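Protein (CD58) (Homo sapiens, PDB 1CCZ) binds the T-cell surface protein CD2 as a glycoprotein of the immunoglobulin superfamily, and so probably supports adhesion between cells. Local coordinates at residues Val96-Ile101 with Glu161-Val166; Thr109-Val114 with Thr138-Trp143; Glu121-Gln126 with Lys151-Asn156. All coordinates share one frame; numbering follows the deposited sequence.

Contact 1: Val96-Ile101 with Glu161-Val166; sequences VSKPMI and ESEMEV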
loop_
_atom_site.group_PDB
_atom_site.type_symbol
_atom_site.label_atom_id
_atom_site.label_comp_id
_atom_site.label_asym_id
_atom_site.label_seq_id
_atom_site.Cartn_x
_atom_site.Cartn_y
_atom_site.Cartn_z
ATOM N N VAL A 96 4.756 7.487 1.081
ATOM C CA VAL A 96 5.214 8.687 0.366
ATOM C C VAL A 96 5.912 9.625 1.339
ATOM O O VAL A 96 5.652 9.578 2.554
ATOM C CB VAL A 96 4.023 9.481 -0.282
ATOM C CG1 VAL A 96 3.296 8.631 -1.286
ATOM C CG2 VAL A 96 3.049 9.959 0.791
ATOM N N SER A 97 6.830 10.452 0.829
ATOM C CA SER A 97 7.465 11.442 1.684
ATOM C C SER A 97 6.634 12.726 1.467
ATOM O O SER A 97 5.609 12.701 0.766
ATOM C CB SER A 97 8.931 11.664 1.306
ATOM O OG SER A 97 9.109 11.829 -0.079
ATOM N N LYS A 98 7.050 13.832 2.063
ATOM C CA LYS A 98 6.309 15.067 1.899
ATOM C C LYS A 98 6.661 15.703 0.550
ATOM O O LYS A 98 7.841 15.833 0.209
ATOM C CB LYS A 98 6.631 16.016 3.051
ATOM C CG LYS A 98 5.864 17.331 3.011
ATOM C CD LYS A 98 6.676 18.446 3.660
ATOM C CE LYS A 98 5.779 19.586 4.138
ATOM N NZ LYS A 98 4.360 19.164 4.417
ATOM N N PRO A 99 5.640 16.099 -0.247
ATOM C CA PRO A 99 5.929 16.711 -1.545
ATOM C C PRO A 99 6.657 18.053 -1.443
ATOM O O PRO A 99 6.562 18.758 -0.424
ATOM C CB PRO A 99 4.551 16.880 -2.204
ATOM C CG PRO A 99 3.580 16.202 -1.325
ATOM C CD PRO A 99 4.188 15.993 0.015
ATOM N N MET A 100 7.389 18.383 -2.501
ATOM C CA MET A 100 8.110 19.647 -2.608
ATOM C C MET A 100 7.459 20.421 -3.759
ATOM O O MET A 100 7.179 19.859 -4.824
ATOM C CB MET A 100 9.583 19.432 -2.960
ATOM C CG MET A 100 10.503 19.312 -1.766
ATOM S SD MET A 100 12.263 19.356 -2.233
ATOM C CE MET A 100 12.203 20.389 -3.824
ATOM N N ILE A 101 7.222 21.707 -3.539
ATOM C CA ILE A 101 6.654 22.556 -4.563
ATOM C C ILE A 101 7.655 23.656 -4.937
ATOM O O ILE A 101 8.252 24.288 -4.065
ATOM C CB ILE A 101 5.359 23.234 -4.065
ATOM C CG1 ILE A 101 4.278 22.183 -3.805
ATOM C CG2 ILE A 101 4.903 24.277 -5.081
ATOM C CD1 ILE A 101 3.033 22.755 -3.172
ATOM N N GLU A 161 0.712 12.618 2.054
ATOM C CA GLU A 161 1.320 13.801 2.649
ATOM C C GLU A 161 1.126 14.937 1.674
ATOM O O GLU A 161 1.116 14.729 0.464
ATOM C CB GLU A 161 2.822 13.617 2.838
ATOM C CG GLU A 161 3.197 12.391 3.610
ATOM C CD GLU A 161 2.971 12.579 5.073
ATOM O OE1 GLU A 161 2.963 13.751 5.513
ATOM O OE2 GLU A 161 2.798 11.561 5.780
ATOM N N SER A 162 0.986 16.146 2.187
ATOM C CA SER A 162 0.827 17.263 1.284
ATOM C C SER A 162 1.679 18.439 1.709
ATOM O O SER A 162 2.243 18.477 2.803
ATOM C CB SER A 162 -0.644 17.651 1.199
ATOM O OG SER A 162 -1.127 17.953 2.480
ATOM N N GLU A 163 1.808 19.384 0.798
ATOM C CA GLU A 163 2.571 20.582 1.040
ATOM C C GLU A 163 1.713 21.686 0.457
ATOM O O GLU A 163 0.994 21.472 -0.511
ATOM C CB GLU A 163 3.913 20.522 0.310
ATOM C CG GLU A 163 4.756 21.785 0.443
ATOM C CD GLU A 163 5.051 22.117 1.897
ATOM O OE1 GLU A 163 4.150 22.622 2.614
ATOM O OE2 GLU A 163 6.192 21.864 2.331
ATOM N N MET A 164 1.760 22.855 1.067
ATOM C CA MET A 164 1.000 23.975 0.559
ATOM C C MET A 164 1.974 25.144 0.422
ATOM O O MET A 164 2.774 25.387 1.318
ATOM C CB MET A 164 -0.123 24.308 1.529
ATOM C CG MET A 164 -1.037 25.368 0.993
ATOM S SD MET A 164 -2.539 25.479 1.931
ATOM C CE MET A 164 -3.655 24.390 0.957
ATOM N N GLU A 165 1.940 25.848 -0.707
ATOM C CA GLU A 165 2.850 26.974 -0.902
ATOM C C GLU A 165 2.205 28.129 -1.646
ATOM O O GLU A 165 1.376 27.919 -2.524
ATOM C CB GLU A 165 4.093 26.545 -1.687
ATOM C CG GLU A 165 4.958 25.477 -1.020
ATOM C CD GLU A 165 5.561 25.915 0.305
ATOM O OE1 GLU A 165 5.622 27.133 0.598
ATOM O OE2 GLU A 165 5.977 25.024 1.067
ATOM N N VAL A 166 2.590 29.351 -1.287
ATOM C CA VAL A 166 2.104 30.549 -1.971
ATOM C C VAL A 166 3.196 30.879 -3.004
ATOM O O VAL A 166 4.382 30.944 -2.658
ATOM C CB VAL A 166 1.942 31.769 -0.983
ATOM C CG1 VAL A 166 1.516 33.022 -1.747
ATOM C CG2 VAL A 166 0.932 31.462 0.064
HETATM O O HOH W 1 3.777 9.068 4.572
HETATM O O HOH W 2 7.984 20.337 1.068
#

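Contact 2: Thr109-Val114 with Thr138-Trp143; sequences TLTCEV and TMSYQW. With NAG (2-acetamido-2-deoxy-beta-D-glucopyranose), chain D.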
loop_
_atom_site.group_PDB
_atom_site.type_symbol
_atom_site.label_atom_id
_atom_site.label_comp_id
_atom_site.label_asym_id
_atom_site.label_seq_id
_atom_site.Cartn_x
_atom_site.Cartn_y
_atom_site.Cartn_z
ATOM N N THR A 109 5.185 28.377 -14.572
ATOM C CA THR A 109 5.079 26.936 -14.399
ATOM C C THR A 109 5.409 26.527 -12.973
ATOM O O THR A 109 6.478 26.843 -12.461
ATOM C CB THR A 109 6.041 26.189 -15.312
ATOM O OG1 THR A 109 5.762 26.537 -16.670
ATOM C CG2 THR A 109 5.886 24.679 -15.118
ATOM N N LEU A 110 4.485 25.807 -12.358
ATOM C CA LEU A 110 4.614 25.311 -10.999
ATOM C C LEU A 110 4.881 23.805 -11.085
ATOM O O LEU A 110 4.234 23.110 -11.861
ATOM C CB LEU A 110 3.296 25.579 -10.273
ATOM C CG LEU A 110 2.771 24.980 -8.965
ATOM C CD1 LEU A 110 3.150 23.531 -8.805
ATOM C CD2 LEU A 110 3.280 25.825 -7.833
ATOM N N THR A 111 5.842 23.304 -10.313
ATOM C CA THR A 111 6.129 21.872 -10.310
ATOM C C THR A 111 6.028 21.315 -8.906
ATOM O O THR A 111 6.426 21.968 -7.939
ATOM C CB THR A 111 7.530 21.550 -10.806
ATOM O OG1 THR A 111 7.664 21.982 -12.159
ATOM C CG2 THR A 111 7.790 20.040 -10.719
ATOM N N CYS A 112 5.478 20.111 -8.802
ATOM C CA CYS A 112 5.356 19.424 -7.531
ATOM C C CYS A 112 6.080 18.086 -7.712
ATOM O O CYS A 112 6.019 17.492 -8.784
ATOM C CB CYS A 112 3.893 19.169 -7.176
ATOM S SG CYS A 112 3.793 18.172 -5.658
ATOM N N GLU A 113 6.782 17.620 -6.687
ATOM C CA GLU A 113 7.469 16.343 -6.785
ATOM C C GLU A 113 7.519 15.686 -5.423
ATOM O O GLU A 113 7.284 16.331 -4.402
ATOM C CB GLU A 113 8.869 16.548 -7.327
ATOM C CG GLU A 113 9.782 17.286 -6.381
ATOM C CD GLU A 113 11.243 17.038 -6.702
ATOM O OE1 GLU A 113 11.638 17.245 -7.863
ATOM O OE2 GLU A 113 11.996 16.629 -5.791
ATOM N N VAL A 114 7.801 14.390 -5.395
ATOM C CA VAL A 114 7.863 13.680 -4.129
ATOM C C VAL A 114 8.920 12.621 -4.356
ATOM O O VAL A 114 8.974 12.023 -5.428
ATOM C CB VAL A 114 6.465 13.078 -3.729
ATOM C CG1 VAL A 114 6.028 11.992 -4.707
ATOM C CG2 VAL A 114 6.513 12.542 -2.296
ATOM N N THR A 138 6.649 13.498 -10.303
ATOM C CA THR A 138 6.849 14.898 -10.614
ATOM C C THR A 138 5.659 15.280 -11.501
ATOM O O THR A 138 5.165 14.461 -12.289
ATOM C CB THR A 138 8.201 15.175 -11.279
ATOM O OG1 THR A 138 8.375 16.590 -11.371
ATOM C CG2 THR A 138 8.285 14.567 -12.666
ATOM N N MET A 139 5.166 16.500 -11.328
ATOM C CA MET A 139 4.004 16.991 -12.070
ATOM C C MET A 139 4.124 18.486 -12.191
ATOM O O MET A 139 4.375 19.151 -11.206
ATOM C CB MET A 139 2.731 16.670 -11.296
ATOM C CG MET A 139 1.448 17.238 -11.909
ATOM S SD MET A 139 -0.037 16.588 -11.057
ATOM C CE MET A 139 0.114 17.420 -9.510
ATOM N N SER A 140 3.947 19.021 -13.390
ATOM C CA SER A 140 4.045 20.461 -13.580
ATOM C C SER A 140 2.713 21.033 -14.012
ATOM O O SER A 140 1.855 20.310 -14.519
ATOM C CB SER A 140 5.113 20.771 -14.607
ATOM O OG SER A 140 6.383 20.425 -14.078
ATOM N N TYR A 141 2.534 22.332 -13.817
ATOM C CA TYR A 141 1.275 22.965 -14.164
ATOM C C TYR A 141 1.504 24.432 -14.473
ATOM O O TYR A 141 2.182 25.131 -13.720
ATOM C CB TYR A 141 0.286 22.804 -13.000
ATOM C CG TYR A 141 -0.945 23.672 -13.101
ATOM C CD1 TYR A 141 -2.098 23.228 -13.765
ATOM C CD2 TYR A 141 -0.967 24.940 -12.521
ATOM C CE1 TYR A 141 -3.238 24.036 -13.844
ATOM C CE2 TYR A 141 -2.092 25.747 -12.595
ATOM C CZ TYR A 141 -3.221 25.295 -13.253
ATOM O OH TYR A 141 -4.331 26.116 -13.290
ATOM N N GLN A 142 0.957 24.887 -15.595
ATOM C CA GLN A 142 1.092 26.285 -15.997
ATOM C C GLN A 142 -0.097 27.013 -15.371
ATOM O O GLN A 142 -1.250 26.733 -15.710
ATOM C CB GLN A 142 1.064 26.386 -17.517
ATOM C CG GLN A 142 2.438 26.552 -18.142
ATOM C CD GLN A 142 2.449 27.664 -19.179
ATOM O OE1 GLN A 142 1.534 27.754 -20.009
ATOM N NE2 GLN A 142 3.465 28.516 -19.139
ATOM N N TRP A 143 0.165 27.929 -14.440
ATOM C CA TRP A 143 -0.953 28.588 -13.784
ATOM C C TRP A 143 -1.594 29.726 -14.573
ATOM O O TRP A 143 -0.967 30.367 -15.423
ATOM C CB TRP A 143 -0.559 29.053 -12.365
ATOM C CG TRP A 143 0.434 30.186 -12.292
ATOM C CD1 TRP A 143 0.184 31.520 -12.512
ATOM C CD2 TRP A 143 1.827 30.092 -11.950
ATOM N NE1 TRP A 143 1.330 32.257 -12.330
ATOM C CE2 TRP A 143 2.356 31.414 -11.984
ATOM C CE3 TRP A 143 2.677 29.025 -11.617
ATOM C CZ2 TRP A 143 3.701 31.698 -11.700
ATOM C CZ3 TRP A 143 4.015 29.305 -11.330
ATOM C CH2 TRP A 143 4.514 30.636 -11.376
HETATM C C1 NAG D . 9.725 26.993 -18.228
HETATM C C2 NAG D . 10.509 26.239 -17.144
HETATM C C3 NAG D . 10.800 24.828 -17.643
HETATM C C4 NAG D . 9.495 24.126 -18.061
HETATM C C5 NAG D . 8.672 24.997 -19.020
HETATM C C6 NAG D . 7.294 24.416 -19.256
HETATM C C7 NAG D . 12.590 27.485 -17.571
HETATM C C8 NAG D . 13.843 28.123 -16.976
HETATM N N2 NAG D . 11.745 26.898 -16.718
HETATM O O3 NAG D . 11.429 24.087 -16.605
HETATM O O4 NAG D . 9.792 22.889 -18.696
HETATM O O5 NAG D . 8.483 26.318 -18.471
HETATM O O6 NAG D . 6.425 25.377 -19.831
HETATM O O7 NAG D . 12.402 27.547 -18.788
HETATM O O HOH W 3 10.558 17.669 -10.289
#

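Contact 3: Glu121-Gln126 with Lys151-Asn156; sequences ELKLYQ and KCKAVN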
loop_
_atom_site.group_PDB
_atom_site.type_symbol
_atom_site.label_atom_id
_atom_site.label_comp_id
_atom_site.label_asym_id
_atom_site.label_seq_id
_atom_site.Cartn_x
_atom_site.Cartn_y
_atom_site.Cartn_z
ATOM N N GLU A 121 0.667 8.958 -6.704
ATOM C CA GLU A 121 -0.106 9.846 -7.537
ATOM C C GLU A 121 0.058 11.221 -6.866
ATOM O O GLU A 121 -0.035 11.332 -5.643
ATOM C CB GLU A 121 -1.572 9.438 -7.504
ATOM C CG GLU A 121 -2.438 10.179 -8.471
ATOM C CD GLU A 121 -3.809 9.534 -8.620
ATOM O OE1 GLU A 121 -3.902 8.446 -9.260
ATOM O OE2 GLU A 121 -4.785 10.118 -8.090
ATOM N N LEU A 122 0.328 12.251 -7.655
ATOM C CA LEU A 122 0.440 13.608 -7.132
ATOM C C LEU A 122 -0.872 14.295 -7.527
ATOM O O LEU A 122 -1.351 14.131 -8.663
ATOM C CB LEU A 122 1.621 14.337 -7.775
ATOM C CG LEU A 122 3.010 13.894 -7.299
ATOM C CD1 LEU A 122 4.074 14.688 -8.048
ATOM C CD2 LEU A 122 3.140 14.093 -5.780
ATOM N N LYS A 123 -1.466 15.037 -6.598
ATOM C CA LYS A 123 -2.713 15.742 -6.865
ATOM C C LYS A 123 -2.499 17.218 -6.555
ATOM O O LYS A 123 -1.967 17.555 -5.497
ATOM C CB LYS A 123 -3.809 15.172 -5.986
ATOM C CG LYS A 123 -4.025 13.705 -6.221
ATOM C CD LYS A 123 -5.019 13.181 -5.233
ATOM C CE LYS A 123 -6.245 12.649 -5.939
ATOM N NZ LYS A 123 -6.256 11.143 -6.017
ATOM N N LEU A 124 -2.893 18.098 -7.475
ATOM C CA LEU A 124 -2.702 19.530 -7.271
ATOM C C LEU A 124 -4.012 20.284 -7.081
ATOM O O LEU A 124 -4.999 20.034 -7.784
ATOM C CB LEU A 124 -1.937 20.121 -8.449
ATOM C CG LEU A 124 -1.494 21.578 -8.334
ATOM C CD1 LEU A 124 -0.440 21.736 -7.264
ATOM C CD2 LEU A 124 -0.958 22.030 -9.681
ATOM N N TYR A 125 -4.008 21.205 -6.117
ATOM C CA TYR A 125 -5.172 22.039 -5.803
ATOM C C TYR A 125 -4.782 23.510 -5.690
ATOM O O TYR A 125 -3.660 23.833 -5.318
ATOM C CB TYR A 125 -5.794 21.613 -4.475
ATOM C CG TYR A 125 -6.081 20.142 -4.373
ATOM C CD1 TYR A 125 -5.065 19.232 -4.070
ATOM C CD2 TYR A 125 -7.378 19.653 -4.545
ATOM C CE1 TYR A 125 -5.336 17.862 -3.929
ATOM C CE2 TYR A 125 -7.665 18.290 -4.413
ATOM C CZ TYR A 125 -6.639 17.405 -4.100
ATOM O OH TYR A 125 -6.918 16.073 -3.934
ATOM N N GLN A 126 -5.693 24.401 -6.053
ATOM C CA GLN A 126 -5.447 25.836 -5.903
ATOM C C GLN A 126 -6.772 26.309 -5.359
ATOM O O GLN A 126 -7.794 26.227 -6.041
ATOM C CB GLN A 126 -5.142 26.546 -7.210
ATOM C CG GLN A 126 -5.084 28.050 -7.002
ATOM C CD GLN A 126 -4.456 28.764 -8.157
ATOM O OE1 GLN A 126 -4.732 28.448 -9.311
ATOM N NE2 GLN A 126 -3.601 29.737 -7.869
ATOM N N LYS A 151 -1.805 23.550 -3.324
ATOM C CA LYS A 151 -1.626 22.440 -2.415
ATOM C C LYS A 151 -1.341 21.243 -3.294
ATOM O O LYS A 151 -2.043 20.996 -4.288
ATOM C CB LYS A 151 -2.869 22.163 -1.597
ATOM C CG LYS A 151 -2.771 20.907 -0.752
ATOM C CD LYS A 151 -3.929 20.886 0.221
ATOM C CE LYS A 151 -3.982 19.597 1.012
ATOM N NZ LYS A 151 -4.912 18.599 0.409
ATOM N N CYS A 152 -0.279 20.527 -2.949
ATOM C CA CYS A 152 0.086 19.330 -3.680
ATOM C C CYS A 152 0.042 18.186 -2.709
ATOM O O CYS A 152 0.598 18.257 -1.610
ATOM C CB CYS A 152 1.473 19.442 -4.265
ATOM S SG CYS A 152 1.838 17.976 -5.264
ATOM N N LYS A 153 -0.647 17.132 -3.101
ATOM C CA LYS A 153 -0.767 15.972 -2.254
ATOM C C LYS A 153 -0.141 14.757 -2.933
ATOM O O LYS A 153 -0.347 14.521 -4.120
ATOM C CB LYS A 153 -2.236 15.718 -1.979
ATOM C CG LYS A 153 -2.492 14.529 -1.121
ATOM C CD LYS A 153 -3.971 14.199 -1.113
ATOM C CE LYS A 153 -4.792 15.394 -0.652
ATOM N NZ LYS A 153 -6.161 14.962 -0.221
ATOM N N ALA A 154 0.673 14.015 -2.194
ATOM C CA ALA A 154 1.258 12.784 -2.730
ATOM C C ALA A 154 0.476 11.681 -2.022
ATOM O O ALA A 154 0.368 11.668 -0.790
ATOM C CB ALA A 154 2.729 12.682 -2.388
ATOM N N VAL A 155 -0.099 10.767 -2.791
ATOM C CA VAL A 155 -0.876 9.705 -2.179
ATOM C C VAL A 155 -0.714 8.334 -2.862
ATOM O O VAL A 155 -0.466 8.226 -4.064
ATOM C CB VAL A 155 -2.392 10.123 -2.143
ATOM C CG1 VAL A 155 -2.803 10.653 -3.478
ATOM C CG2 VAL A 155 -3.274 8.949 -1.749
ATOM N N ASN A 156 -0.775 7.289 -2.054
ATOM C CA ASN A 156 -0.739 5.922 -2.562
ATOM C C ASN A 156 -1.642 5.134 -1.627
ATOM O O ASN A 156 -2.201 5.689 -0.666
ATOM C CB ASN A 156 0.691 5.340 -2.655
ATOM C CG ASN A 156 1.352 5.103 -1.305
ATOM O OD1 ASN A 156 0.710 5.114 -0.258
ATOM N ND2 ASN A 156 2.656 4.880 -1.336
#

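Contact 1: Val96-Ile101 with Glu161-Val166
Lys98 NZ donates to the backbone carbonyl Ser162 O at 2.7 Å, and so ties the loop leading into strand 100-104 to strand 159-165 of the other sheet, at the edge of an immunoglobulin beta sandwich. The first and last strands of the C2-set domain, 100-104 and 159-165, belong to its two different sheets. The touching parts run almost parallel, with end-to-end directions 5° apart, but no backbone pairing joins them; side chains and waters bridge the gap instead. The Lys98 chain starts with CG anti to the backbone N (chi1 -178°) and bends at its last torsion. Its NZ also makes a long salt bridge to Glu163 OE2 (3.9 Å), and Glu161 and Glu165 set further negative charge nearby, which would be expected to steady the ammonium group. Glu163 is bent at chi2 (58°), which turns CD aside from an extended course; OE1 accepts from Met164 N on its anti lone pair, while OE2 takes a water that also donates to Pro99 O. A second water joins Val96 O to Glu161 OE2. Beneath these polar links, the Pro99 ring sets CG and CD at 3.4 Å each from Glu161 O, and it turns inward onto Cys112 and Ala154 between the sheets. Val96 CG2 meets the aliphatic part of Glu161 at CG, 3.7 Å away. Farther along, the Ile101 and Glu165 side chains pass one another pointing opposite ways, with Ile101 CB 3.8 Å from Glu165 CG, and Ile101 CD1 reaches 3.6 Å from Glu163 O.

Contact 2: Thr109-Val114 with Thr138-Trp143
The indole of Trp143 reaches across to strand 109-113, its CZ3 coming obliquely to within 3.5 Å of Thr109 C. A chi1 of 69° puts CG between the backbone N and the carbonyl carbon; the end of the side chain comes nearer the other strand, and CE3 packs 3.8 Å from Leu110 CB. Phe150 and Trp103 add to this aromatic end of the core. Between the strands, Leu110 pairs with Tyr141 and Cys112 with Met139 through two backbone bonds each; the straightest runs from Leu110 N to Tyr141 O (2.8 Å, 177° at the hydrogen). These four residues point inward, where Met139 and Tyr141 meet Leu124. On the other face the pairs are polar. Thr111 OG1 and Ser140 OG share a hydrogen bond of 2.8 Å, both hydroxyls lying anti to their own carbonyl carbons, while Thr111 CG2 rests 3.6 Å from Thr138 OG1. A water links that same Thr138 OG1 to Glu113 OE1. Thr109 OG1 is held chiefly by Asn107 OD1 and receives only a weak bond from O6 of the N-acetylglucosamine (3.4 Å); the attached sugar lies near Thr109 on this face. Pairing of this kind, with Cys112 of the first strand bonded across the core to Cys152, is that of the B and E strands of an immunoglobulin fold, the disulfide being the B-to-F one.

Contact 3: Glu121-Gln126 with Lys151-Asn156
Leu122 pushes its CD2 methyl into the hollow over Ala154, 3.7 Å from that residue's CB and 4.1 Å from Cys152 SG. The two strands are neighbours in the second sheet of the immunoglobulin sandwich, equivalent to its C and F strands, and run antiparallel at 158°. Leu122, Leu124, Cys152 and Ala154 form the inner face; the small CB of Ala154 gives the bulky leucine its seat, and the Leu124 CD1 methyl fits against the backbone at Lys151 O (3.5 Å). Met139 of the other sheet packs on both leucines, and Val114 on Leu122 and Ala154. Three hydrogen-bonded pairs, Glu121 with Val155, Lys123 with Lys153 and Tyr125 with Lys151, supply six backbone bonds. Their side chains form the outer face, where the stems of the lysines flank the Tyr125 ring and Val155. The ring has CG anti to the carbonyl carbon (chi1 -51°) and its edge at CD1 toward Lys151 O. Lys151, extended until its bend at chi4, brings NZ above the ring at 4.9 Å from the centroid, an off-centre cation-pi contact. Lys153 crosses the ring obliquely near its hydroxyl, CE 4.1 Å from Tyr125 CE1. Next along, Val155 CG1 packs on the Lys123 stem, 3.8 Å from CD. The bends of Lys123 at chi3 and chi4 then deliver NZ to Glu121 OE2 in a 2.7 Å salt bridge, met nearly along the carboxylate C-O axis.

How the contacts relate
All three contacts lie in the C2-set domain, with its two sheets. Contact 2 lies in one sheet and contact 3 in the other; their centres are 10 Å apart and joined through the core by the disulfide Cys112 SG to Cys152 SG (2.0 Å). Contact 1 spans both sheets at their edge: Met100 N bonds probably to Glu113 O of contact 2 (2.8 Å), and Glu163 O probably accepts from Cys152 N of contact 3 (2.9 Å). Its centre stands 8 Å from that of contact 3 and 11 Å from that of contact 2. The glycan touches contact 2 alone, while the side chains of Ile101 and Leu124 each stay about 13 Å from a sugar.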